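Local structure of protein synthesis inhibitor, putative (Thermotoga maritima, 2B33) at residues 86-97 against 113-123. The protein belongs to the RutC (YjgF-like) family, forms a trimer, binds calcium and may act as a deaminase. Numbering follows the deposited sequence.
Sequences KVTVFTTSMDYF and PARSFVAVAQL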
ATOM      1  N   LYS A  86       7.620  -0.024  -7.319  1.00 36.06           N
ATOM      2  CA  LYS A  86       7.296  -0.063  -5.913  1.00 35.73           C
ATOM      3  C   LYS A  86       6.865  -1.466  -5.537  1.00 35.76           C
ATOM      4  O   LYS A  86       6.056  -2.081  -6.242  1.00 35.51           O
ATOM      5  CB  LYS A  86       6.178   0.935  -5.611  1.00 36.08           C
ATOM      6  CG  LYS A  86       5.704   0.988  -4.155  1.00 35.73           C
ATOM      7  CD  LYS A  86       6.807   1.336  -3.170  1.00 35.09           C
ATOM      8  CE  LYS A  86       6.260   1.486  -1.762  1.00 36.64           C
ATOM      9  NZ  LYS A  86       5.753   0.213  -1.247  1.00 35.55           N
ATOM     10  N   VAL A  87       7.412  -1.954  -4.428  1.00 34.94           N
ATOM     11  CA  VAL A  87       7.107  -3.277  -3.891  1.00 35.01           C
ATOM     12  C   VAL A  87       6.734  -3.112  -2.412  1.00 35.24           C
ATOM     13  O   VAL A  87       7.199  -2.192  -1.750  1.00 35.86           O
ATOM     14  CB  VAL A  87       8.335  -4.226  -4.039  1.00 35.08           C
ATOM     15  CG1 VAL A  87       8.039  -5.597  -3.491  1.00 37.03           C
ATOM     16  CG2 VAL A  87       8.759  -4.348  -5.517  1.00 32.82           C
ATOM     17  N   THR A  88       5.856  -3.974  -1.913  1.00 35.09           N
ATOM     18  CA  THR A  88       5.508  -3.984  -0.495  1.00 34.85           C
ATOM     19  C   THR A  88       5.564  -5.438  -0.047  1.00 34.95           C
ATOM     20  O   THR A  88       4.841  -6.275  -0.577  1.00 33.93           O
ATOM     21  CB  THR A  88       4.122  -3.363  -0.196  1.00 35.10           C
ATOM     22  OG1 THR A  88       4.107  -1.990  -0.592  1.00 32.43           O
ATOM     23  CG2 THR A  88       3.811  -3.410   1.295  1.00 35.37           C
ATOM     24  N   VAL A  89       6.447  -5.726   0.909  1.00 34.96           N
ATOM     25  CA  VAL A  89       6.608  -7.062   1.460  1.00 34.44           C
ATOM     26  C   VAL A  89       5.867  -7.101   2.792  1.00 35.22           C
ATOM     27  O   VAL A  89       6.083  -6.238   3.653  1.00 34.65           O
ATOM     28  CB  VAL A  89       8.092  -7.410   1.746  1.00 34.77           C
ATOM     29  CG1 VAL A  89       8.223  -8.809   2.360  1.00 32.99           C
ATOM     30  CG2 VAL A  89       8.936  -7.325   0.486  1.00 33.97           C
ATOM     31  N   PHE A  90       4.998  -8.101   2.950  1.00 35.56           N
ATOM     32  CA  PHE A  90       4.294  -8.347   4.200  1.00 34.71           C
ATOM     33  C   PHE A  90       4.850  -9.655   4.706  1.00 35.30           C
ATOM     34  O   PHE A  90       5.077 -10.558   3.900  1.00 35.78           O
ATOM     35  CB  PHE A  90       2.797  -8.520   3.983  1.00 34.88           C
ATOM     36  CG  PHE A  90       2.128  -7.341   3.344  1.00 36.51           C
ATOM     37  CD1 PHE A  90       1.783  -6.225   4.107  1.00 37.37           C
ATOM     38  CD2 PHE A  90       1.814  -7.355   1.985  1.00 33.98           C
ATOM     39  CE1 PHE A  90       1.152  -5.127   3.522  1.00 39.88           C
ATOM     40  CE2 PHE A  90       1.181  -6.267   1.390  1.00 36.87           C
ATOM     41  CZ  PHE A  90       0.846  -5.150   2.161  1.00 36.89           C
ATOM     42  N   THR A  91       5.078  -9.748   6.021  1.00 35.37           N
ATOM     43  CA  THR A  91       5.545 -10.979   6.674  1.00 34.97           C
ATOM     44  C   THR A  91       4.864 -11.126   8.026  1.00 34.41           C
ATOM     45  O   THR A  91       4.130 -10.249   8.449  1.00 34.33           O
ATOM     46  CB  THR A  91       7.097 -11.017   6.895  1.00 35.21           C
ATOM     47  OG1 THR A  91       7.523  -9.884   7.663  1.00 34.80           O
ATOM     48  CG2 THR A  91       7.820 -11.017   5.581  1.00 41.57           C
ATOM     49  N   THR A  92       5.066 -12.264   8.674  1.00 34.61           N
ATOM     50  CA  THR A  92       4.554 -12.479  10.031  1.00 36.27           C
ATOM     51  C   THR A  92       5.649 -12.224  11.069  1.00 35.75           C
ATOM     52  O   THR A  92       5.360 -12.163  12.260  1.00 35.86           O
ATOM     53  CB  THR A  92       3.960 -13.886  10.211  1.00 35.43           C
ATOM     54  OG1 THR A  92       4.872 -14.861   9.691  1.00 37.56           O
ATOM     55  CG2 THR A  92       2.631 -13.981   9.479  1.00 38.70           C
ATOM     56  N   SER A  93       6.891 -12.055  10.611  1.00 36.23           N
ATOM     57  CA  SER A  93       8.021 -11.826  11.497  1.00 35.95           C
ATOM     58  C   SER A  93       9.178 -11.138  10.795  1.00 35.96           C
ATOM     59  O   SER A  93       9.541 -11.520   9.687  1.00 36.86           O
ATOM     60  CB  SER A  93       8.539 -13.157  12.026  1.00 35.75           C
ATOM     61  OG  SER A  93       9.705 -12.966  12.811  1.00 34.75           O
ATOM     62  N   MET A  94       9.782 -10.154  11.462  1.00 35.31           N
ATOM     63  CA  MET A  94      10.966  -9.471  10.929  1.00 35.14           C
ATOM     64  C   MET A  94      12.238 -10.323  10.955  1.00 34.74           C
ATOM     65  O   MET A  94      13.217  -9.970  10.274  1.00 34.03           O
ATOM     66  CB  MET A  94      11.210  -8.124  11.624  1.00 34.90           C
ATOM     67  CG  MET A  94      10.270  -7.039  11.158  1.00 36.46           C
ATOM     68  SD  MET A  94      10.433  -6.720   9.400  1.00 41.81           S
ATOM     69  CE  MET A  94       9.043  -5.687   9.171  1.00 42.76           C
ATOM     70  N   ASP A  95      12.216 -11.432  11.711  1.00 34.25           N
ATOM     71  CA  ASP A  95      13.311 -12.413  11.736  1.00 34.97           C
ATOM     72  C   ASP A  95      13.685 -12.913  10.334  1.00 36.08           C
ATOM     73  O   ASP A  95      14.814 -13.348  10.115  1.00 36.12           O
ATOM     74  CB  ASP A  95      12.931 -13.644  12.579  1.00 35.18           C
ATOM     75  CG  ASP A  95      12.733 -13.325  14.031  1.00 36.89           C
ATOM     76  OD1 ASP A  95      13.035 -12.187  14.418  1.00 33.60           O
ATOM     77  OD2 ASP A  95      12.272 -14.217  14.778  1.00 42.18           O
ATOM     78  N   TYR A  96      12.724 -12.872   9.411  1.00 37.64           N
ATOM     79  CA  TYR A  96      12.919 -13.274   8.018  1.00 38.87           C
ATOM     80  C   TYR A  96      13.535 -12.213   7.088  1.00 39.76           C
ATOM     81  O   TYR A  96      13.793 -12.514   5.922  1.00 39.43           O
ATOM     82  CB  TYR A  96      11.562 -13.680   7.405  1.00 38.74           C
ATOM     83  CG  TYR A  96      10.770 -14.707   8.203  1.00 37.84           C
ATOM     84  CD1 TYR A  96      11.390 -15.836   8.734  1.00 36.81           C
ATOM     85  CD2 TYR A  96       9.396 -14.572   8.384  1.00 33.10           C
ATOM     86  CE1 TYR A  96      10.670 -16.781   9.468  1.00 38.23           C
ATOM     87  CE2 TYR A  96       8.667 -15.525   9.113  1.00 37.79           C
ATOM     88  CZ  TYR A  96       9.315 -16.623   9.646  1.00 35.06           C
ATOM     89  OH  TYR A  96       8.618 -17.563  10.362  1.00 39.08           O
ATOM     90  N   PHE A  97      13.766 -10.997   7.589  1.00 39.89           N
ATOM     91  CA  PHE A  97      14.279  -9.879   6.779  1.00 38.46           C
ATOM     92  C   PHE A  97      15.528 -10.202   5.964  1.00 37.67           C
ATOM     93  O   PHE A  97      15.512 -10.079   4.734  1.00 36.11           O
ATOM     94  CB  PHE A  97      14.552  -8.669   7.675  1.00 39.08           C
ATOM     95  CG  PHE A  97      14.955  -7.421   6.927  1.00 42.03           C
ATOM     96  CD1 PHE A  97      13.994  -6.640   6.293  1.00 43.96           C
ATOM     97  CD2 PHE A  97      16.282  -7.005   6.891  1.00 44.49           C
ATOM     98  CE1 PHE A  97      14.344  -5.478   5.620  1.00 44.26           C
ATOM     99  CE2 PHE A  97      16.643  -5.840   6.222  1.00 45.35           C
ATOM    100  CZ  PHE A  97      15.668  -5.074   5.585  1.00 43.51           C
ATOM    101  N   PRO A 113      13.780  -1.339  -7.034  1.00 37.48           N
ATOM    102  CA  PRO A 113      12.583  -0.522  -6.903  1.00 37.12           C
ATOM    103  C   PRO A 113      12.407  -0.004  -5.486  1.00 35.93           C
ATOM    104  O   PRO A 113      13.082  -0.473  -4.565  1.00 35.42           O
ATOM    105  CB  PRO A 113      11.452  -1.498  -7.228  1.00 37.65           C
ATOM    106  CG  PRO A 113      11.971  -2.821  -6.910  1.00 37.00           C
ATOM    107  CD  PRO A 113      13.455  -2.773  -7.126  1.00 37.29           C
ATOM    108  N   ALA A 114      11.488   0.946  -5.315  1.00 35.10           N
ATOM    109  CA  ALA A 114      11.164   1.469  -3.986  1.00 33.97           C
ATOM    110  C   ALA A 114      10.509   0.328  -3.221  1.00 32.97           C
ATOM    111  O   ALA A 114       9.916  -0.559  -3.838  1.00 30.60           O
ATOM    112  CB  ALA A 114      10.226   2.651  -4.089  1.00 33.65           C
ATOM    113  N   ARG A 115      10.624   0.332  -1.891  1.00 33.47           N
ATOM    114  CA  ARG A 115      10.079  -0.758  -1.094  1.00 33.87           C
ATOM    115  C   ARG A 115       9.721  -0.411   0.355  1.00 33.04           C
ATOM    116  O   ARG A 115      10.301   0.491   0.951  1.00 32.04           O
ATOM    117  CB  ARG A 115      11.102  -1.901  -1.081  1.00 33.29           C
ATOM    118  CG  ARG A 115      10.607  -3.208  -0.492  1.00 37.00           C
ATOM    119  CD  ARG A 115      11.680  -4.272  -0.487  1.00 39.10           C
ATOM    120  NE  ARG A 115      12.755  -3.986   0.467  1.00 44.39           N
ATOM    121  CZ  ARG A 115      13.764  -4.811   0.752  1.00 42.66           C
ATOM    122  NH1 ARG A 115      13.856  -6.009   0.170  1.00 42.22           N
ATOM    123  NH2 ARG A 115      14.692  -4.440   1.636  1.00 42.15           N
ATOM    124  N   SER A 116       8.731  -1.134   0.881  1.00 33.00           N
ATOM    125  CA  SER A 116       8.350  -1.125   2.303  1.00 32.32           C
ATOM    126  C   SER A 116       8.284  -2.593   2.709  1.00 31.32           C
ATOM    127  O   SER A 116       7.788  -3.429   1.962  1.00 29.39           O
ATOM    128  CB  SER A 116       7.007  -0.448   2.567  1.00 32.38           C
ATOM    129  OG  SER A 116       7.123   0.959   2.556  1.00 31.40           O
ATOM    130  N   PHE A 117       8.814  -2.895   3.888  1.00 32.96           N
ATOM    131  CA  PHE A 117       8.873  -4.243   4.417  1.00 34.00           C
ATOM    132  C   PHE A 117       8.275  -4.121   5.814  1.00 35.55           C
ATOM    133  O   PHE A 117       8.865  -3.463   6.678  1.00 36.89           O
ATOM    134  CB  PHE A 117      10.336  -4.673   4.466  1.00 35.67           C
ATOM    135  CG  PHE A 117      10.559  -6.164   4.521  1.00 33.98           C
ATOM    136  CD1 PHE A 117      10.098  -6.928   5.583  1.00 40.28           C
ATOM    137  CD2 PHE A 117      11.321  -6.787   3.545  1.00 35.07           C
ATOM    138  CE1 PHE A 117      10.344  -8.291   5.636  1.00 38.64           C
ATOM    139  CE2 PHE A 117      11.571  -8.137   3.598  1.00 37.25           C
ATOM    140  CZ  PHE A 117      11.089  -8.892   4.641  1.00 38.73           C
ATOM    141  N   VAL A 118       7.100  -4.721   6.022  1.00 36.24           N
ATOM    142  CA  VAL A 118       6.391  -4.667   7.313  1.00 36.23           C
ATOM    143  C   VAL A 118       5.942  -6.056   7.747  1.00 35.88           C
ATOM    144  O   VAL A 118       5.732  -6.936   6.910  1.00 36.29           O
ATOM    145  CB  VAL A 118       5.164  -3.707   7.276  1.00 36.09           C
ATOM    146  CG1 VAL A 118       5.617  -2.303   6.977  1.00 37.85           C
ATOM    147  CG2 VAL A 118       4.104  -4.153   6.256  1.00 37.94           C
ATOM    148  N   ALA A 119       5.801  -6.242   9.058  1.00 35.03           N
ATOM    149  CA  ALA A 119       5.367  -7.521   9.625  1.00 35.75           C
ATOM    150  C   ALA A 119       3.968  -7.355  10.206  1.00 35.44           C
ATOM    151  O   ALA A 119       3.780  -6.619  11.178  1.00 34.90           O
ATOM    152  CB  ALA A 119       6.328  -8.015  10.688  1.00 34.92           C
ATOM    153  N   VAL A 120       2.999  -8.036   9.591  1.00 35.49           N
ATOM    154  CA  VAL A 120       1.596  -7.990  10.013  1.00 35.35           C
ATOM    155  C   VAL A 120       1.295  -9.157  10.963  1.00 34.98           C
ATOM    156  O   VAL A 120       2.164  -9.982  11.246  1.00 33.13           O
ATOM    157  CB  VAL A 120       0.611  -7.960   8.804  1.00 35.70           C
ATOM    158  CG1 VAL A 120       0.916  -6.777   7.905  1.00 34.29           C
ATOM    159  CG2 VAL A 120       0.614  -9.277   8.005  1.00 37.39           C
ATOM    160  N   ALA A 121       0.060  -9.211  11.457  1.00 35.27           N
ATOM    161  CA  ALA A 121      -0.372 -10.249  12.394  1.00 35.26           C
ATOM    162  C   ALA A 121      -0.662 -11.599  11.743  1.00 36.04           C
ATOM    163  O   ALA A 121      -0.347 -12.633  12.322  1.00 35.40           O
ATOM    164  CB  ALA A 121      -1.602  -9.780  13.149  1.00 34.50           C
ATOM    165  N   GLN A 122      -1.254 -11.586  10.548  1.00 36.44           N
ATOM    166  CA  GLN A 122      -1.665 -12.815   9.867  1.00 36.35           C
ATOM    167  C   GLN A 122      -1.865 -12.560   8.374  1.00 36.26           C
ATOM    168  O   GLN A 122      -2.276 -11.465   7.977  1.00 35.25           O
ATOM    169  CB  GLN A 122      -2.960 -13.307  10.527  1.00 36.58           C
ATOM    170  CG  GLN A 122      -3.611 -14.551   9.968  1.00 37.49           C
ATOM    171  CD  GLN A 122      -4.814 -14.983  10.814  1.00 38.57           C
ATOM    172  OE1 GLN A 122      -5.512 -14.152  11.412  1.00 39.61           O
ATOM    173  NE2 GLN A 122      -5.059 -16.289  10.863  1.00 34.91           N
ATOM    174  N   LEU A 123      -1.558 -13.574   7.560  1.00 35.90           N
ATOM    175  CA  LEU A 123      -1.677 -13.507   6.103  1.00 35.66           C
ATOM    176  C   LEU A 123      -2.639 -14.591   5.590  1.00 35.46           C
ATOM    177  O   LEU A 123      -3.003 -15.494   6.349  1.00 34.18           O
ATOM    178  CB  LEU A 123      -0.280 -13.655   5.469  1.00 36.21           C
ATOM    179  CG  LEU A 123       0.717 -12.496   5.643  1.00 36.18           C
ATOM    180  CD1 LEU A 123       2.125 -12.896   5.230  1.00 34.88           C
ATOM    181  CD2 LEU A 123       0.279 -11.251   4.864  1.00 32.52           C
TER
HETATM  182  O   HOH W   1       2.729 -11.897  13.190  1.00 29.89           O
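With CG anti to the backbone N in both Phe117 (chi1 -159°) and Phe97 (chi1 -174°), the two rings meet on the helix-covered face of the sheet, the edge of Phe97 turned toward the face of Phe117 in a T-shaped pair whose centroids lie 5.0 Å apart. Val89 fills the opposite face of the Phe117 ring: its CG1 stands 3.7 Å from the ring centroid, nearly on the normal, a CH-pi contact. Met94, bent at chi2, brings SD obliquely to CD1 of Phe117 at 3.8 Å, a Met-aromatic contact, while Thr91 CG2 approaches CE1. Were Phe117 cut back to an alanine, the Phe97 edge and Val89 CG1 would probably lose the ring between them, with a gap left beside the Met94 sulfur. Beneath, six backbone hydrogen bonds join the two segments in parallel register, from Val87 N to Ala114 O (2.9 Å) to Val120 N to Thr91 O (2.7 Å), just past the end of strand 114-119. Val87 O also accepts from Lys86 NZ, which reaches it from the face of the carbonyl plane opposite Ser116 N and forms a salt bridge with Glu132 of the second subunit. The arrangement exemplifies the beta-alpha-beta crossover, the connecting helix lying over one face of two parallel neighbours: helix 97-108 packs Val100 and Asn101 on Phe117, strand 129-136 flanks 84-91 antiparallel, and 114-119 ends the chain's own sheet, where the second subunit adjoins it.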